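Local structure of putative MCP-type signal transduction protein (Campylobacter jejuni subsp. jejuni serotype O:2, 4WY9) at residues A[77-82]-A[181-186]; A[37-42]-A[168-173]; A[206-211]-A[282-287]; A[14-19]-A[202-207]. The protein probably senses chemotactic signals in the periplasm, forming the tandem-PAS sensory domain of the chemoreceptor Tlp1, which may recognise ligands indirectly. One frame throughout, in Å; residues are numbered along the deposited sequence. Where two conformers were deposited one is given.

Contact 1: residues A[77-82]-A[181-186]; sequences NFTYLY and GVIGMT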
loop_
_atom_site.group_PDB
_atom_site.type_symbol
_atom_site.label_atom_id
_atom_site.label_comp_id
_atom_site.label_asym_id
_atom_site.label_seq_id
_atom_site.Cartn_x
_atom_site.Cartn_y
_atom_site.Cartn_z
ATOM N N ASN A 77 3.178 -6.765 -5.991
ATOM C CA ASN A 77 2.677 -8.085 -6.280
ATOM C C ASN A 77 1.921 -8.085 -7.569
ATOM O O ASN A 77 1.876 -9.125 -8.289
ATOM C CB ASN A 77 1.851 -8.561 -5.062
ATOM C CG ASN A 77 2.689 -8.601 -3.771
ATOM O OD1 ASN A 77 2.796 -7.574 -2.975
ATOM N ND2 ASN A 77 3.241 -9.775 -3.502
ATOM N N PHE A 78 1.294 -6.949 -7.892
ATOM C CA PHE A 78 0.617 -6.811 -9.159
ATOM C C PHE A 78 0.892 -5.461 -9.781
ATOM O O PHE A 78 1.114 -4.461 -9.089
ATOM C CB PHE A 78 -0.901 -6.992 -8.973
ATOM C CG PHE A 78 -1.285 -8.314 -8.374
ATOM C CD1 PHE A 78 -1.520 -9.433 -9.188
ATOM C CD2 PHE A 78 -1.356 -8.491 -6.980
ATOM C CE1 PHE A 78 -1.838 -10.648 -8.632
ATOM C CE2 PHE A 78 -1.713 -9.715 -6.443
ATOM C CZ PHE A 78 -1.955 -10.785 -7.265
ATOM N N THR A 79 0.816 -5.426 -11.108
ATOM C CA THR A 79 0.971 -4.209 -11.878
ATOM C C THR A 79 -0.171 -4.171 -12.876
ATOM O O THR A 79 -0.560 -5.209 -13.407
ATOM C CB THR A 79 2.353 -4.177 -12.600
ATOM O OG1 THR A 79 3.417 -4.038 -11.595
ATOM C CG2 THR A 79 2.427 -3.064 -13.615
ATOM N N TYR A 80 -0.740 -3.003 -13.096
ATOM C CA TYR A 80 -1.858 -2.896 -14.053
ATOM C C TYR A 80 -1.839 -1.635 -14.857
ATOM O O TYR A 80 -1.492 -0.558 -14.359
ATOM C CB TYR A 80 -3.209 -3.037 -13.338
ATOM C CG TYR A 80 -3.328 -2.228 -12.067
ATOM C CD1 TYR A 80 -3.760 -0.892 -12.090
ATOM C CD2 TYR A 80 -3.002 -2.781 -10.836
ATOM C CE1 TYR A 80 -3.876 -0.182 -10.929
ATOM C CE2 TYR A 80 -3.098 -2.045 -9.663
ATOM C CZ TYR A 80 -3.534 -0.749 -9.722
ATOM O OH TYR A 80 -3.646 0.000 -8.542
ATOM N N LEU A 81 -2.243 -1.764 -16.123
ATOM C CA LEU A 81 -2.521 -0.655 -17.003
ATOM C C LEU A 81 -3.968 -0.725 -17.414
ATOM O O LEU A 81 -4.386 -1.667 -18.097
ATOM C CB LEU A 81 -1.618 -0.644 -18.232
ATOM C CG LEU A 81 -1.902 0.506 -19.204
ATOM C CD1 LEU A 81 -1.640 1.860 -18.588
ATOM C CD2 LEU A 81 -1.076 0.357 -20.468
ATOM N N TYR A 82 -4.748 0.272 -17.008
ATOM C CA TYR A 82 -6.151 0.412 -17.383
ATOM C C TYR A 82 -6.212 1.497 -18.454
ATOM O O TYR A 82 -5.744 2.605 -18.225
ATOM C CB TYR A 82 -6.978 0.765 -16.149
ATOM C CG TYR A 82 -8.410 1.183 -16.384
ATOM C CD1 TYR A 82 -9.197 0.611 -17.374
ATOM C CD2 TYR A 82 -8.990 2.150 -15.580
ATOM C CE1 TYR A 82 -10.511 1.014 -17.565
ATOM C CE2 TYR A 82 -10.282 2.553 -15.755
ATOM C CZ TYR A 82 -11.047 2.001 -16.751
ATOM O OH TYR A 82 -12.351 2.414 -16.901
ATOM N N GLY A 181 -5.749 6.790 -19.249
ATOM C CA GLY A 181 -5.575 5.552 -18.557
ATOM C C GLY A 181 -4.906 5.726 -17.217
ATOM O O GLY A 181 -4.605 6.856 -16.799
ATOM N N VAL A 182 -4.637 4.612 -16.551
ATOM C CA VAL A 182 -4.040 4.596 -15.221
ATOM C C VAL A 182 -3.030 3.472 -15.173
ATOM O O VAL A 182 -3.366 2.336 -15.540
ATOM C CB VAL A 182 -5.086 4.393 -14.114
ATOM C CG1 VAL A 182 -4.387 4.311 -12.738
ATOM C CG2 VAL A 182 -6.135 5.488 -14.123
ATOM N N ILE A 183 -1.812 3.761 -14.739
ATOM C CA ILE A 183 -0.820 2.721 -14.477
ATOM C C ILE A 183 -0.649 2.632 -12.961
ATOM O O ILE A 183 -0.414 3.650 -12.291
ATOM C CB ILE A 183 0.517 2.987 -15.215
ATOM C CG1 ILE A 183 1.519 1.861 -15.009
ATOM C CG2 ILE A 183 1.123 4.345 -14.817
ATOM C CD1 ILE A 183 1.228 0.617 -15.763
ATOM N N GLY A 184 -0.812 1.451 -12.403
ATOM C CA GLY A 184 -0.732 1.296 -10.977
ATOM C C GLY A 184 -0.117 0.002 -10.526
ATOM O O GLY A 184 0.168 -0.895 -11.331
ATOM N N MET A 185 0.065 -0.097 -9.217
ATOM C CA MET A 185 0.662 -1.231 -8.575
ATOM C C MET A 185 -0.089 -1.597 -7.297
ATOM O O MET A 185 -0.629 -0.696 -6.634
ATOM C CB MET A 185 2.117 -0.960 -8.201
ATOM C CG MET A 185 2.978 -0.517 -9.339
ATOM S SD MET A 185 4.420 0.268 -8.624
ATOM C CE MET A 185 5.404 0.622 -10.007
ATOM N N THR A 186 -0.059 -2.867 -6.950
ATOM C CA THR A 186 -0.650 -3.370 -5.729
ATOM C C THR A 186 0.407 -3.979 -4.855
ATOM O O THR A 186 1.128 -4.864 -5.309
ATOM C CB THR A 186 -1.749 -4.427 -5.994
ATOM O OG1 THR A 186 -2.702 -3.921 -6.906
ATOM C CG2 THR A 186 -2.421 -4.832 -4.720
#

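Contact 2: residues A[37-42]-A[168-173]; sequences LNKSIS and VAIPIF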
loop_
_atom_site.group_PDB
_atom_site.type_symbol
_atom_site.label_atom_id
_atom_site.label_comp_id
_atom_site.label_asym_id
_atom_site.label_seq_id
_atom_site.Cartn_x
_atom_site.Cartn_y
_atom_site.Cartn_z
ATOM N N LEU A 37 9.229 3.419 -9.389
ATOM C CA LEU A 37 9.004 2.609 -10.582
ATOM C C LEU A 37 7.727 3.092 -11.283
ATOM O O LEU A 37 7.659 3.191 -12.497
ATOM C CB LEU A 37 8.937 1.122 -10.260
ATOM C CG LEU A 37 10.207 0.446 -9.789
ATOM C CD1 LEU A 37 9.963 -1.040 -9.702
ATOM C CD2 LEU A 37 11.335 0.745 -10.729
ATOM N N ASN A 38 6.664 3.328 -10.514
ATOM C CA ASN A 38 5.402 3.741 -11.121
ATOM C C ASN A 38 5.589 5.035 -11.863
ATOM O O ASN A 38 5.021 5.234 -12.937
ATOM C CB ASN A 38 4.345 3.881 -10.039
ATOM C CG ASN A 38 2.930 3.675 -10.501
ATOM O OD1 ASN A 38 2.648 3.403 -11.614
ATOM N ND2 ASN A 38 2.052 3.864 -9.575
ATOM N N LYS A 39 6.327 5.972 -11.274
ATOM C CA LYS A 39 6.587 7.261 -11.924
ATOM C C LYS A 39 7.363 7.085 -13.209
ATOM O O LYS A 39 7.108 7.767 -14.199
ATOM C CB LYS A 39 7.350 8.223 -10.996
ATOM C CG LYS A 39 6.501 8.873 -9.929
ATOM C CD LYS A 39 7.376 9.768 -9.046
ATOM C CE LYS A 39 6.533 10.646 -8.181
ATOM N NZ LYS A 39 5.789 11.718 -8.936
ATOM N N SER A 40 8.304 6.155 -13.201
ATOM C CA SER A 40 9.118 5.906 -14.402
ATOM C C SER A 40 8.190 5.464 -15.531
ATOM O O SER A 40 8.230 6.027 -16.644
ATOM C CB SER A 40 10.191 4.844 -14.121
ATOM O OG SER A 40 10.943 4.562 -15.289
ATOM N N ILE A 41 7.357 4.477 -15.276
ATOM C CA ILE A 41 6.520 3.899 -16.326
ATOM C C ILE A 41 5.442 4.901 -16.749
ATOM O O ILE A 41 5.131 5.029 -17.928
ATOM C CB ILE A 41 5.924 2.537 -15.949
ATOM C CG1 ILE A 41 5.031 2.013 -17.059
ATOM C CG2 ILE A 41 5.188 2.603 -14.693
ATOM C CD1 ILE A 41 4.909 0.527 -17.079
ATOM N N SER A 42 4.873 5.656 -15.802
ATOM C CA SER A 42 3.881 6.649 -16.165
ATOM C C SER A 42 4.515 7.706 -17.091
ATOM O O SER A 42 3.893 8.166 -18.040
ATOM C CB SER A 42 3.220 7.301 -14.949
ATOM O OG SER A 42 4.130 8.103 -14.227
ATOM N N VAL A 168 -1.223 1.952 -5.488
ATOM C CA VAL A 168 -0.482 3.138 -5.850
ATOM C C VAL A 168 -0.711 3.319 -7.337
ATOM O O VAL A 168 -0.521 2.351 -8.072
ATOM C CB VAL A 168 1.002 2.997 -5.540
ATOM C CG1 VAL A 168 1.776 4.192 -5.969
ATOM C CG2 VAL A 168 1.207 2.761 -3.993
ATOM N N ALA A 169 -1.123 4.497 -7.777
ATOM C CA ALA A 169 -1.481 4.682 -9.185
ATOM C C ALA A 169 -1.257 6.089 -9.681
ATOM O O ALA A 169 -1.296 7.062 -8.911
ATOM C CB ALA A 169 -2.945 4.273 -9.398
ATOM N N ILE A 170 -1.011 6.203 -10.985
ATOM C CA ILE A 170 -0.718 7.478 -11.638
ATOM C C ILE A 170 -1.450 7.537 -12.977
ATOM O O ILE A 170 -1.489 6.531 -13.708
ATOM C CB ILE A 170 0.800 7.651 -11.855
ATOM C CG1 ILE A 170 1.557 7.529 -10.532
ATOM C CG2 ILE A 170 1.144 8.952 -12.534
ATOM C CD1 ILE A 170 3.056 7.599 -10.684
ATOM N N PRO A 171 -2.038 8.695 -13.330
ATOM C CA PRO A 171 -2.671 8.867 -14.663
ATOM C C PRO A 171 -1.674 8.840 -15.794
ATOM O O PRO A 171 -0.508 9.201 -15.609
ATOM C CB PRO A 171 -3.313 10.243 -14.572
ATOM C CG PRO A 171 -2.503 10.961 -13.537
ATOM C CD PRO A 171 -2.178 9.899 -12.515
ATOM N N ILE A 172 -2.165 8.406 -16.955
ATOM C CA ILE A 172 -1.531 8.514 -18.275
ATOM C C ILE A 172 -2.296 9.551 -19.071
ATOM O O ILE A 172 -3.522 9.587 -18.996
ATOM C CB ILE A 172 -1.522 7.149 -19.002
ATOM C CG1 ILE A 172 -0.900 6.065 -18.117
ATOM C CG2 ILE A 172 -0.773 7.264 -20.327
ATOM C CD1 ILE A 172 0.510 6.377 -17.691
ATOM N N PHE A 173 -1.578 10.392 -19.826
ATOM C CA PHE A 173 -2.231 11.434 -20.616
ATOM C C PHE A 173 -1.901 11.360 -22.099
ATOM O O PHE A 173 -0.815 10.868 -22.469
ATOM C CB PHE A 173 -1.806 12.826 -20.110
ATOM C CG PHE A 173 -2.144 13.098 -18.662
ATOM C CD1 PHE A 173 -1.239 12.782 -17.659
ATOM C CD2 PHE A 173 -3.318 13.709 -18.296
ATOM C CE1 PHE A 173 -1.529 13.042 -16.329
ATOM C CE2 PHE A 173 -3.623 13.945 -16.966
ATOM C CZ PHE A 173 -2.726 13.639 -15.996
#

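Contact 3: residues A[206-211]-A[282-287]; sequences GELRVL and LVTAPK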
loop_
_atom_site.group_PDB
_atom_site.type_symbol
_atom_site.label_atom_id
_atom_site.label_comp_id
_atom_site.label_asym_id
_atom_site.label_seq_id
_atom_site.Cartn_x
_atom_site.Cartn_y
_atom_site.Cartn_z
ATOM N N GLY A 206 3.332 -10.353 24.493
ATOM C CA GLY A 206 2.166 -9.589 24.175
ATOM C C GLY A 206 2.406 -8.343 23.381
ATOM O O GLY A 206 1.479 -7.555 23.158
ATOM N N GLU A 207 3.637 -8.136 22.909
ATOM C CA GLU A 207 3.951 -7.002 22.056
ATOM C C GLU A 207 3.066 -7.007 20.808
ATOM O O GLU A 207 2.917 -8.044 20.168
ATOM C CB GLU A 207 5.419 -7.028 21.652
ATOM C CG GLU A 207 5.828 -6.055 20.581
ATOM C CD GLU A 207 7.299 -6.108 20.248
ATOM O OE1 GLU A 207 8.058 -6.789 20.978
ATOM O OE2 GLU A 207 7.707 -5.471 19.233
ATOM N N LEU A 208 2.489 -5.861 20.467
ATOM C CA LEU A 208 1.711 -5.691 19.243
ATOM C C LEU A 208 2.505 -4.832 18.290
ATOM O O LEU A 208 2.983 -3.774 18.686
ATOM C CB LEU A 208 0.347 -5.072 19.522
ATOM C CG LEU A 208 -0.528 -5.808 20.541
ATOM C CD1 LEU A 208 -1.754 -4.987 20.861
ATOM C CD2 LEU A 208 -0.913 -7.190 20.063
ATOM N N ARG A 209 2.612 -5.264 17.029
ATOM C CA ARG A 209 3.254 -4.518 15.969
ATOM C C ARG A 209 2.234 -4.262 14.881
ATOM O O ARG A 209 1.661 -5.216 14.337
ATOM C CB ARG A 209 4.476 -5.257 15.452
ATOM C CG ARG A 209 5.573 -5.390 16.484
ATOM C CD ARG A 209 6.667 -6.339 16.103
ATOM N NE ARG A 209 6.280 -7.714 16.283
ATOM C CZ ARG A 209 6.989 -8.767 15.868
ATOM N NH1 ARG A 209 8.080 -8.585 15.156
ATOM N NH2 ARG A 209 6.556 -9.992 16.119
ATOM N N VAL A 210 1.969 -2.995 14.595
ATOM C CA VAL A 210 0.833 -2.556 13.811
ATOM C C VAL A 210 1.255 -1.533 12.787
ATOM O O VAL A 210 2.020 -0.609 13.078
ATOM C CB VAL A 210 -0.265 -1.970 14.721
ATOM C CG1 VAL A 210 -1.467 -1.507 13.934
ATOM C CG2 VAL A 210 -0.667 -2.958 15.826
ATOM N N LEU A 211 0.761 -1.685 11.548
ATOM C CA LEU A 211 0.886 -0.665 10.502
ATOM C C LEU A 211 -0.507 -0.141 10.208
ATOM O O LEU A 211 -1.395 -0.936 9.927
ATOM C CB LEU A 211 1.534 -1.200 9.244
ATOM C CG LEU A 211 1.641 -0.255 8.065
ATOM C CD1 LEU A 211 2.568 0.910 8.361
ATOM C CD2 LEU A 211 2.095 -0.986 6.811
ATOM N N LEU A 282 2.873 1.470 14.901
ATOM C CA LEU A 282 2.545 1.433 16.325
ATOM C C LEU A 282 3.132 0.160 16.875
ATOM O O LEU A 282 2.873 -0.929 16.369
ATOM C CB LEU A 282 1.023 1.472 16.509
ATOM C CG LEU A 282 0.389 1.429 17.905
ATOM C CD1 LEU A 282 -1.036 1.939 17.890
ATOM C CD2 LEU A 282 0.395 0.019 18.442
ATOM N N VAL A 283 3.895 0.254 17.962
ATOM C CA VAL A 283 4.411 -0.917 18.641
ATOM C C VAL A 283 4.175 -0.775 20.135
ATOM O O VAL A 283 4.458 0.287 20.715
ATOM C CB VAL A 283 5.912 -1.176 18.362
ATOM C CG1 VAL A 283 6.396 -2.402 19.115
ATOM C CG2 VAL A 283 6.138 -1.370 16.884
ATOM N N THR A 284 3.658 -1.827 20.754
ATOM C CA THR A 284 3.368 -1.817 22.173
ATOM C C THR A 284 4.213 -2.795 22.962
ATOM O O THR A 284 4.765 -3.777 22.423
ATOM C CB THR A 284 1.923 -2.152 22.443
ATOM O OG1 THR A 284 1.701 -3.536 22.193
ATOM C CG2 THR A 284 0.987 -1.302 21.626
ATOM N N ALA A 285 4.296 -2.527 24.269
ATOM C CA ALA A 285 4.852 -3.433 25.274
ATOM C C ALA A 285 3.940 -3.385 26.487
ATOM O O ALA A 285 3.865 -2.356 27.145
ATOM C CB ALA A 285 6.273 -3.040 25.648
ATOM N N PRO A 286 3.202 -4.486 26.772
ATOM C CA PRO A 286 2.410 -4.499 28.029
ATOM C C PRO A 286 3.292 -4.196 29.216
ATOM O O PRO A 286 4.386 -4.762 29.338
ATOM C CB PRO A 286 1.839 -5.918 28.085
ATOM C CG PRO A 286 1.776 -6.318 26.647
ATOM C CD PRO A 286 3.006 -5.729 26.014
ATOM N N LYS A 287 2.821 -3.337 30.113
ATOM C CA LYS A 287 3.655 -2.936 31.260
ATOM C C LYS A 287 4.005 -4.121 32.115
ATOM O O LYS A 287 5.121 -4.253 32.623
ATOM C CB LYS A 287 2.976 -1.844 32.063
ATOM C CG LYS A 287 2.830 -0.540 31.327
ATOM C CD LYS A 287 2.012 0.483 32.031
ATOM C CE LYS A 287 1.804 1.732 31.264
ATOM N NZ LYS A 287 0.826 2.634 31.788
#

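Contact 4: residues A[14-19]-A[202-207]; sequences DILASI and QKYDGE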
loop_
_atom_site.group_PDB
_atom_site.type_symbol
_atom_site.label_atom_id
_atom_site.label_comp_id
_atom_site.label_asym_id
_atom_site.label_seq_id
_atom_site.Cartn_x
_atom_site.Cartn_y
_atom_site.Cartn_z
ATOM N N ASP A 14 12.441 4.142 25.195
ATOM C CA ASP A 14 13.456 4.404 24.189
ATOM C C ASP A 14 13.555 3.239 23.220
ATOM O O ASP A 14 13.755 3.425 22.014
ATOM C CB ASP A 14 14.818 4.663 24.838
ATOM C CG ASP A 14 14.887 5.977 25.579
ATOM O OD1 ASP A 14 14.067 6.862 25.339
ATOM O OD2 ASP A 14 15.818 6.124 26.413
ATOM N N ILE A 15 13.457 2.036 23.730
ATOM C CA ILE A 15 13.500 0.833 22.891
ATOM C C ILE A 15 12.329 0.839 21.922
ATOM O O ILE A 15 12.504 0.585 20.709
ATOM C CB ILE A 15 13.510 -0.445 23.744
ATOM C CG1 ILE A 15 14.842 -0.584 24.461
ATOM C CG2 ILE A 15 13.221 -1.689 22.921
ATOM C CD1 ILE A 15 14.833 -1.546 25.642
ATOM N N LEU A 16 11.138 1.118 22.414
ATOM C CA LEU A 16 9.957 1.123 21.547
ATOM C C LEU A 16 10.073 2.200 20.458
ATOM O O LEU A 16 9.712 1.963 19.286
ATOM C CB LEU A 16 8.690 1.300 22.350
ATOM C CG LEU A 16 8.275 0.123 23.207
ATOM C CD1 LEU A 16 7.089 0.525 24.085
ATOM C CD2 LEU A 16 7.894 -1.075 22.344
ATOM N N ALA A 17 10.587 3.375 20.807
ATOM C CA ALA A 17 10.794 4.421 19.801
ATOM C C ALA A 17 11.756 3.940 18.716
ATOM O O ALA A 17 11.546 4.170 17.520
ATOM C CB ALA A 17 11.294 5.680 20.453
ATOM N N SER A 18 12.812 3.240 19.134
ATOM C CA SER A 18 13.817 2.745 18.184
ATOM C C SER A 18 13.207 1.685 17.249
ATOM O O SER A 18 13.406 1.724 16.033
ATOM C CB SER A 18 15.023 2.166 18.928
ATOM O OG SER A 18 16.017 1.673 18.045
ATOM N N ILE A 19 12.448 0.762 17.821
ATOM C CA ILE A 19 11.848 -0.339 17.080
ATOM C C ILE A 19 10.891 0.228 16.028
ATOM O O ILE A 19 10.895 -0.200 14.845
ATOM C CB ILE A 19 11.056 -1.307 18.025
ATOM C CG1 ILE A 19 12.009 -2.103 18.883
ATOM C CG2 ILE A 19 10.110 -2.224 17.258
ATOM C CD1 ILE A 19 11.323 -2.877 19.987
ATOM N N GLN A 202 10.005 -10.372 18.069
ATOM C CA GLN A 202 9.124 -10.182 19.253
ATOM C C GLN A 202 9.968 -10.010 20.498
ATOM O O GLN A 202 10.606 -10.964 20.942
ATOM C CB GLN A 202 8.133 -11.361 19.386
ATOM C CG GLN A 202 7.074 -11.238 20.503
ATOM C CD GLN A 202 5.866 -10.380 20.043
ATOM O OE1 GLN A 202 5.957 -9.604 19.101
ATOM N NE2 GLN A 202 4.745 -10.508 20.731
ATOM N N LYS A 203 10.007 -8.826 21.054
ATOM C CA LYS A 203 10.872 -8.547 22.199
ATOM C C LYS A 203 10.139 -8.709 23.500
ATOM O O LYS A 203 10.753 -9.106 24.495
ATOM C CB LYS A 203 11.468 -7.156 22.094
ATOM C CG LYS A 203 12.512 -6.875 23.152
ATOM C CD LYS A 203 13.157 -5.528 22.936
ATOM C CE LYS A 203 14.199 -5.282 24.014
ATOM N NZ LYS A 203 15.369 -6.136 23.749
ATOM N N TYR A 204 8.859 -8.406 23.531
ATOM C CA TYR A 204 8.099 -8.476 24.765
ATOM C C TYR A 204 6.907 -9.412 24.626
ATOM O O TYR A 204 6.279 -9.484 23.556
ATOM C CB TYR A 204 7.590 -7.095 25.175
ATOM C CG TYR A 204 8.691 -6.098 25.342
ATOM C CD1 TYR A 204 9.432 -6.055 26.503
ATOM C CD2 TYR A 204 8.998 -5.151 24.359
ATOM C CE1 TYR A 204 10.447 -5.178 26.662
ATOM C CE2 TYR A 204 10.005 -4.236 24.533
ATOM C CZ TYR A 204 10.749 -4.248 25.693
ATOM O OH TYR A 204 11.782 -3.362 25.876
ATOM N N ASP A 205 6.562 -10.071 25.718
ATOM C CA ASP A 205 5.356 -10.877 25.751
ATOM C C ASP A 205 4.149 -9.980 25.470
ATOM O O ASP A 205 3.955 -8.971 26.145
ATOM C CB ASP A 205 5.221 -11.536 27.128
ATOM C CG ASP A 205 6.361 -12.496 27.444
ATOM O OD1 ASP A 205 7.446 -12.357 26.914
ATOM O OD2 ASP A 205 6.123 -13.450 28.195
ATOM N N GLY A 206 3.332 -10.353 24.493
ATOM C CA GLY A 206 2.166 -9.589 24.175
ATOM C C GLY A 206 2.406 -8.343 23.381
ATOM O O GLY A 206 1.479 -7.555 23.158
ATOM N N GLU A 207 3.637 -8.136 22.909
ATOM C CA GLU A 207 3.951 -7.002 22.056
ATOM C C GLU A 207 3.066 -7.007 20.808
ATOM O O GLU A 207 2.917 -8.044 20.168
ATOM C CB GLU A 207 5.419 -7.028 21.652
ATOM C CG GLU A 207 5.828 -6.055 20.581
ATOM C CD GLU A 207 7.299 -6.108 20.248
ATOM O OE1 GLU A 207 8.058 -6.789 20.978
ATOM O OE2 GLU A 207 7.707 -5.471 19.233
#

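Contact 1: residues A[77-82]-A[181-186]
Thr186 O is gripped by two consecutive amides. Asn77 N donates to Thr186 O at 2.9 Å, nearly along the C=O axis. Phe78 N adds a weak bond to Thr186 O at 3.3 Å. Two residues facing one in this way make a classic beta bulge. Beyond it the two strands pair regularly, antiparallel at 176°. Phe78, Tyr80 and Tyr82 form hydrogen-bonded pairs with Thr186, Gly184 and Val182.

Tyr80 lies on the face shared by Phe78, Tyr82, Val182 and Thr186. Its chi1 of 46° sets CG between the backbone N and the carbonyl carbon. One face of the Tyr80 ring covers Gly184, whose C sits 3.6 Å above the ring plane, over its centre. Gly184 CA also makes a CH-pi contact with this face. Having no side chain, Gly184 lets the ring come down onto the backbone. Thr186 OG1 meets the ring at its edge, in plane, 3.4 Å from Tyr80 CE2. The Tyr80 and Thr186 hydroxyls both hydrogen-bond to Asn167 OD1 on the next strand, which ties ring and threonine to one amide oxygen.

On the other face Leu81 CB packs against Ile183 CD1 at 4.0 Å. Ile183 CD1 also lies 3.3 Å from Tyr80 O. Thr79 and Met185 share this face, which helices 8-51 and 59-70 cover. At the bulge, Asn77 ND2 reaches Asp191 OD2.

The pairing lies in the antiparallel sheet of the first PDC sensor domain, a PAS-like domain of the Cache clan.

Contact 2: residues A[37-42]-A[168-173]
Ser42 and Ile172 bring the two backbones closest, with their CA atoms 6.1 Å apart. Helix 37-42 lies over strand 168-173 and runs nearly the same way, at 15°. The axes approach to 8.6 Å, so side chains fill the gap.

Ile170 is the central side chain. Its chi1 of -56° puts CG1 anti to the carbonyl carbon and leaves CG2 anti to the backbone N. Both of its methyls touch the serine hydroxyl. Ile170 CG2 meets Ser42 OG at 3.5 Å and touches Ser42 CB as well. Ile170 CD1 also reaches the helix backbone, 3.7 Å from Lys39 N. The same methyl touches the aliphatic CG of Lys39, whose side chain crosses Ile170 at about a right angle.

Asn38 and Ile170 slide past each other in opposite directions. The Asn38 amide passes alongside CG1 and CD1 of Ile170 and goes on toward Val168. There Asn38 ND2 lies 3.6 Å from Val168 CG1. At the other end, Ile172 CD1 comes near Ser42 CA, but this contact is doubtful, since Ile172 has a second conformer.

Helix 8-51 is held to the sheet a little further on, where Phe173 N bonds to Thr46 OG1. Ile41 turns to helix 59-70.

The contact is mostly apolar packing, with Ile170 set against the small Ser42, the amide of Asn38 and the aliphatic stem of Lys39.

Contact 3: residues A[206-211]-A[282-287]
Val210 and Leu282 lie side by side and point the same way, with their CB atoms 4.1 Å apart. They form a hydrogen-bonded antiparallel pair, N to O in both directions. On the other face Arg209 and Val283 are also aligned, and Arg209 CG touches Val283 CG2 at 4.1 Å. The arginine then bends at chi3, -78°, and leads away. Its NH1 bonds to Asp198 O and Tyr23 OH.

Leu208 and Thr284 cross obliquely. The Thr284 chi1 of 72° places OG1 between its backbone N and carbonyl carbon, facing Leu208. Thr284 OG1 accepts from Leu208 N at 3.0 Å, and Leu208 O takes Thr284 N in return. A side-chain hydroxyl thus stands in where a backbone carbonyl would continue the pairing. Thr284 O is buried without a polar partner in the model, 3.1 Å from Glu207 CG.

Glu207 runs extended across Val283. Glu207 OE2 comes within 3.3 Å of Val283 CG1, while OE1 is bound within its own loop by Lys203. At the end of the contact the Pro286 ring lies against Gly206, with Pro286 CG 3.7 Å from Gly206 O. Pro286 is also the N-cap of the helix that follows.

Strands 209-213 and 277-286 are neighbours in a five-stranded antiparallel sheet of order 2-1-5-4-3. This is the sheet order of a PAS domain, here probably the second of the tandem.

Contact 4: residues A[14-19]-A[202-207]
Ile15 chi1 of -70° and Tyr204 chi1 of -58° set Ile15 CG1 and Tyr204 CG each anti to its own carbonyl carbon, where the two side chains meet. Ile15 chi2 of 162° then carries CD1 outward. CG2 and CD1 of Ile15 both touch the tyrosine hydroxyl oxygen. The closer methyl, Ile15 CD1, lies 3.6 Å from Tyr204 OH. Ile15 CG2 comes in at the ring edge, near its plane.

Lys203 approaches beside the ring. Its chain is extended as far as CE and bends at chi4. It crosses Ile15 at about a right angle, and Lys203 CD touches Ile15 CG2 at 3.8 Å. Lys203 CG also sits over one face of the Tyr204 ring, offset toward the rim. Two looser contacts widen the patch. Leu16 CD2 is 4.4 Å from Tyr204 CE2, and Ile19 CD1 is as far from Lys203 CD.

The loop is held in shape by Glu207. Glu207 OE1 accepts Lys203 N at 2.8 Å. It also accepts Tyr204 N. A type II turn runs from Tyr204 to Glu207, and Gly206 takes its positive phi.

No hydrogen bond joins the two segments. The contact is aliphatic packing against the hydroxyl end of Tyr204 and the lysine stem, and the bonds to Glu207 OE1 are internal to the loop.

Helix 8-51 spans the chain and serves both ends: contact 4 uses an early part of it, contact 2 a later one, with centres about 37 Å apart. Contacts 1 and 2 meet in the first sensor domain, centres about 8 Å apart. There strand 179-188 lies between strands 78-83 and 163-173, and Met185 N lies 2.8 Å from Val168 O, a probable hydrogen bond. Contacts 3 and 4 form a second group, centres about 7 Å apart, sharing Gly206 and Glu207. Leu16 CD2 touches Val283 CG1 there. Contacts 1 and 3 are about 33 Å apart between centres. An acetate, probably from crystallisation, lies about 4 Å from the Leu208 side chain.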